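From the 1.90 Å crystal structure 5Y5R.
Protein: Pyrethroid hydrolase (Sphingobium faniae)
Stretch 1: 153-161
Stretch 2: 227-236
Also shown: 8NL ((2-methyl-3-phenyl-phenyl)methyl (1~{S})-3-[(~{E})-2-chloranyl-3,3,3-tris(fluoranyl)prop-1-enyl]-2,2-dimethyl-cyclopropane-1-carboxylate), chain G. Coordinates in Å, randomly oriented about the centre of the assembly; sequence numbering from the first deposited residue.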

# COMPACT_ATOMS: atom_id res chain seq x y z
N GLU A 153 -17.67 -7.17 5.00
CA GLU A 153 -17.65 -8.09 3.87
C GLU A 153 -16.93 -7.51 2.67
O GLU A 153 -16.48 -8.28 1.82
CB GLU A 153 -19.05 -8.52 3.44
CG GLU A 153 -19.97 -7.43 3.06
CD GLU A 153 -21.41 -7.89 2.99
OE1 GLU A 153 -21.75 -8.97 3.54
OE2 GLU A 153 -22.19 -7.20 2.34
N VAL A 154 -16.84 -6.18 2.57
CA VAL A 154 -16.16 -5.51 1.45
C VAL A 154 -14.65 -5.40 1.69
O VAL A 154 -13.84 -5.75 0.81
CB VAL A 154 -16.78 -4.12 1.20
CG1 VAL A 154 -15.97 -3.31 0.29
CG2 VAL A 154 -18.18 -4.28 0.61
N PHE A 155 -14.25 -4.85 2.84
CA PHE A 155 -12.84 -4.60 3.13
C PHE A 155 -12.15 -5.68 3.95
O PHE A 155 -10.93 -5.80 3.83
CB PHE A 155 -12.69 -3.29 3.89
CG PHE A 155 -13.00 -2.07 3.08
CD1 PHE A 155 -12.02 -1.48 2.30
CD2 PHE A 155 -14.28 -1.48 3.13
CE1 PHE A 155 -12.28 -0.33 1.60
CE2 PHE A 155 -14.55 -0.33 2.39
CZ PHE A 155 -13.54 0.25 1.63
N MSE A 156 -12.85 -6.39 4.85
CA MSE A 156 -12.23 -7.32 5.84
C MSE A 156 -12.70 -8.77 5.66
O MSE A 156 -12.68 -9.58 6.60
CB MSE A 156 -12.56 -6.89 7.28
CG MSE A 156 -12.15 -5.47 7.70
SE MSE A 156 -13.28 -4.78 9.19
CE MSE A 156 -14.38 -3.51 8.12
N GLY A 157 -13.18 -9.08 4.46
CA GLY A 157 -13.63 -10.43 4.17
C GLY A 157 -12.53 -11.47 4.25
O GLY A 157 -12.84 -12.66 4.37
N ASP A 158 -11.27 -11.06 4.07
CA ASP A 158 -10.11 -11.94 4.14
C ASP A 158 -9.68 -12.27 5.56
O ASP A 158 -8.73 -13.05 5.72
CB ASP A 158 -8.91 -11.35 3.40
CG ASP A 158 -9.11 -11.33 1.90
OD1 ASP A 158 -8.74 -12.33 1.24
OD2 ASP A 158 -9.61 -10.32 1.39
N TYR A 159 -10.27 -11.64 6.59
CA TYR A 159 -9.78 -11.89 7.95
C TYR A 159 -10.13 -13.32 8.36
O TYR A 159 -11.31 -13.71 8.28
CB TYR A 159 -10.37 -10.89 8.96
CG TYR A 159 -9.66 -10.98 10.31
CD1 TYR A 159 -8.36 -10.50 10.46
CD2 TYR A 159 -10.25 -11.60 11.39
CE1 TYR A 159 -7.69 -10.59 11.65
CE2 TYR A 159 -9.58 -11.70 12.60
CZ TYR A 159 -8.30 -11.19 12.73
OH TYR A 159 -7.62 -11.29 13.91
N PRO A 160 -9.15 -14.12 8.82
CA PRO A 160 -9.49 -15.48 9.24
C PRO A 160 -10.52 -15.52 10.38
O PRO A 160 -10.64 -14.62 11.15
CB PRO A 160 -8.15 -16.05 9.71
CG PRO A 160 -7.11 -15.17 9.17
CD PRO A 160 -7.73 -13.81 9.04
N GLY A 161 -11.27 -16.58 10.47
CA GLY A 161 -12.30 -16.64 11.49
C GLY A 161 -13.31 -15.55 11.25
O GLY A 161 -14.07 -15.64 10.30
N PRO A 227 -5.19 -15.63 -5.31
CA PRO A 227 -6.65 -15.81 -5.32
C PRO A 227 -7.33 -15.27 -4.06
O PRO A 227 -8.02 -16.00 -3.34
CB PRO A 227 -6.78 -17.33 -5.42
CG PRO A 227 -5.56 -17.84 -4.67
CD PRO A 227 -4.47 -16.82 -4.83
N ALA A 228 -7.18 -13.97 -3.80
CA ALA A 228 -7.62 -13.34 -2.56
C ALA A 228 -8.45 -12.08 -2.83
O ALA A 228 -8.35 -11.47 -3.89
CB ALA A 228 -6.43 -12.96 -1.70
N SER A 229 -9.23 -11.64 -1.83
CA SER A 229 -9.88 -10.35 -1.97
C SER A 229 -8.97 -9.28 -1.40
O SER A 229 -7.74 -9.42 -1.50
CB SER A 229 -11.27 -10.29 -1.32
OG SER A 229 -11.30 -10.75 0.01
N HIS A 230 -9.54 -8.21 -0.81
CA HIS A 230 -8.80 -6.97 -0.61
C HIS A 230 -7.55 -7.11 0.26
O HIS A 230 -6.61 -6.32 0.12
CB HIS A 230 -9.71 -5.89 0.01
CG HIS A 230 -9.10 -4.52 -0.03
ND1 HIS A 230 -8.53 -4.01 -1.18
CD2 HIS A 230 -8.87 -3.62 0.94
CE1 HIS A 230 -8.04 -2.81 -0.92
NE2 HIS A 230 -8.21 -2.56 0.36
N ALA A 231 -7.51 -8.07 1.18
CA ALA A 231 -6.46 -8.10 2.20
C ALA A 231 -5.75 -9.46 2.23
O ALA A 231 -5.99 -10.28 3.13
CB ALA A 231 -7.05 -7.76 3.57
N PRO A 232 -4.87 -9.73 1.27
CA PRO A 232 -4.19 -11.03 1.28
C PRO A 232 -3.33 -11.24 2.53
O PRO A 232 -3.08 -12.39 2.91
CB PRO A 232 -3.32 -10.98 0.00
CG PRO A 232 -3.82 -9.82 -0.79
CD PRO A 232 -4.37 -8.85 0.20
N TYR A 233 -2.86 -10.17 3.18
CA TYR A 233 -2.08 -10.34 4.42
C TYR A 233 -2.90 -10.95 5.56
O TYR A 233 -2.32 -11.40 6.56
CB TYR A 233 -1.48 -9.00 4.88
CG TYR A 233 -2.45 -7.84 4.93
CD1 TYR A 233 -2.68 -7.05 3.81
CD2 TYR A 233 -3.14 -7.53 6.10
CE1 TYR A 233 -3.56 -6.02 3.84
CE2 TYR A 233 -4.02 -6.50 6.15
CZ TYR A 233 -4.22 -5.74 5.03
OH TYR A 233 -5.10 -4.72 5.07
N TYR A 234 -4.23 -10.95 5.45
CA TYR A 234 -5.07 -11.70 6.38
C TYR A 234 -5.34 -13.13 5.92
O TYR A 234 -5.39 -14.04 6.75
CB TYR A 234 -6.40 -10.99 6.61
CG TYR A 234 -6.37 -9.72 7.42
CD1 TYR A 234 -5.36 -9.45 8.35
CD2 TYR A 234 -7.38 -8.76 7.24
CE1 TYR A 234 -5.36 -8.23 9.09
CE2 TYR A 234 -7.40 -7.59 7.96
CZ TYR A 234 -6.43 -7.31 8.87
OH TYR A 234 -6.53 -6.10 9.51
N SER A 235 -5.59 -13.36 4.63
CA SER A 235 -6.08 -14.68 4.25
C SER A 235 -4.99 -15.65 3.81
O SER A 235 -5.19 -16.85 3.96
CB SER A 235 -7.15 -14.60 3.16
OG SER A 235 -6.66 -13.86 2.08
N MSE A 236 -3.87 -15.17 3.26
CA MSE A 236 -2.78 -16.11 2.92
C MSE A 236 -1.39 -15.52 3.17
O MSE A 236 -0.59 -15.35 2.25
CB MSE A 236 -2.91 -16.53 1.45
CG MSE A 236 -3.30 -15.36 0.57
SE MSE A 236 -3.80 -15.93 -1.26
CE MSE A 236 -5.56 -16.59 -1.02
C 8NL G . -10.04 1.25 4.45
C8 8NL G . -11.35 -0.22 8.00
C9 8NL G . -12.31 0.27 8.88
C10 8NL G . -13.56 0.66 8.41
C11 8NL G . -13.78 0.54 7.04
C12 8NL G . -12.81 0.04 6.17
C13 8NL G . -7.79 -0.14 2.95
O 8NL G . -8.44 0.40 1.77
CL 8NL G . -11.44 4.87 -2.93
C21 8NL G . -10.34 4.13 -1.76
C22 8NL G . -10.55 4.45 -0.30
F2 8NL G . -11.08 3.38 0.28
F1 8NL G . -9.44 4.79 0.32
F 8NL G . -11.39 5.46 -0.24
C20 8NL G . -9.40 3.28 -2.18
C16 8NL G . -8.41 2.65 -1.22
C17 8NL G . -7.74 1.52 -1.99
C18 8NL G . -6.49 2.36 -2.18
C19 8NL G . -8.47 1.14 -3.30
C15 8NL G . -8.52 1.23 -0.68
C14 8NL G . -7.78 1.13 0.66
O1 8NL G . -6.69 1.69 0.80
C2 8NL G . -8.66 -0.79 4.04
C3 8NL G . -8.35 -2.10 4.36
C4 8NL G . -9.06 -2.81 5.34
C5 8NL G . -10.08 -2.19 6.05
C6 8NL G . -10.43 -0.88 5.77
C1 8NL G . -9.71 -0.17 4.77
C7 8NL G . -11.56 -0.33 6.63

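A single carboxylate, that of Asp 158, gathers most of the polar contacts between the two stretches, and one of its oxygens must be read with caution. OD2 lies 2.2 Å from Ser 229 OG, too short for a hydrogen bond and best treated as a clash in the model, so the position of Asp 158 OD2 is less sure, and nothing is rested on this pair. The better-supported evidence comes from OD1, which accepts from Ser 235 OG at 2.7 Å and from Ser 229 N at 3.2 Å, the latter with an N-H...acceptor angle of 142°. Ala 231 N also points at Asp 158 OD2, 3.1 Å away at 173°, a nearly linear bond whose length inherits the doubt over OD2. His 230 N is just as near to OD2, at 3.0 Å, but its angle is poor and it is not counted.

Asp 158 suits this place because its CA-to-CB bond points toward the second stretch and its short side chain, with chi1 at -69° (m), delivers two acceptors to donors on a loop and on the helix that follows it. It loses 130 Å² to the other stretch, the largest share of any residue here, in a contact of 508 Å² summed over both sides. A type I turn from Met 156 to Tyr 159, closed by Tyr 159 N to Met 156 O at 3.2 Å, carries it. Ser 235 has chi1 at 54° (p), the setting in which its hydroxyl reaches OD1. Ala 231 points its CA-to-CB bond toward the first stretch, and its CB packs 4.0 Å from Asp 158 CB.

Beside this polar cluster, Tyr 159 directs its ring edge at the face of Tyr 234: the centroids are 5.0 Å apart, the planes meet at 89°, and Tyr 159 CD1 comes within 3.7 Å of Tyr 234 CG. Pro 160 adds an apolar contact, its CD 4.0 Å from Tyr 234 CB. Tyr 234, with 97 Å² covered, thus supplies an aromatic face and an aliphatic carbon to successive residues, while its OH is hydrogen-bonded elsewhere in the structure.

A second aromatic pair borders the ligand. Phe 155 and His 230 form an offset edge-to-face pair, with centroids 6.0 Å apart and planes at 80°. Ligand atom C12 lies over one face of the Phe 155 ring, and His 230 NE2 donates to ligand O at 3.3 Å and 149°. The contact has one polar cost: Phe 155 O is buried by it without a partner.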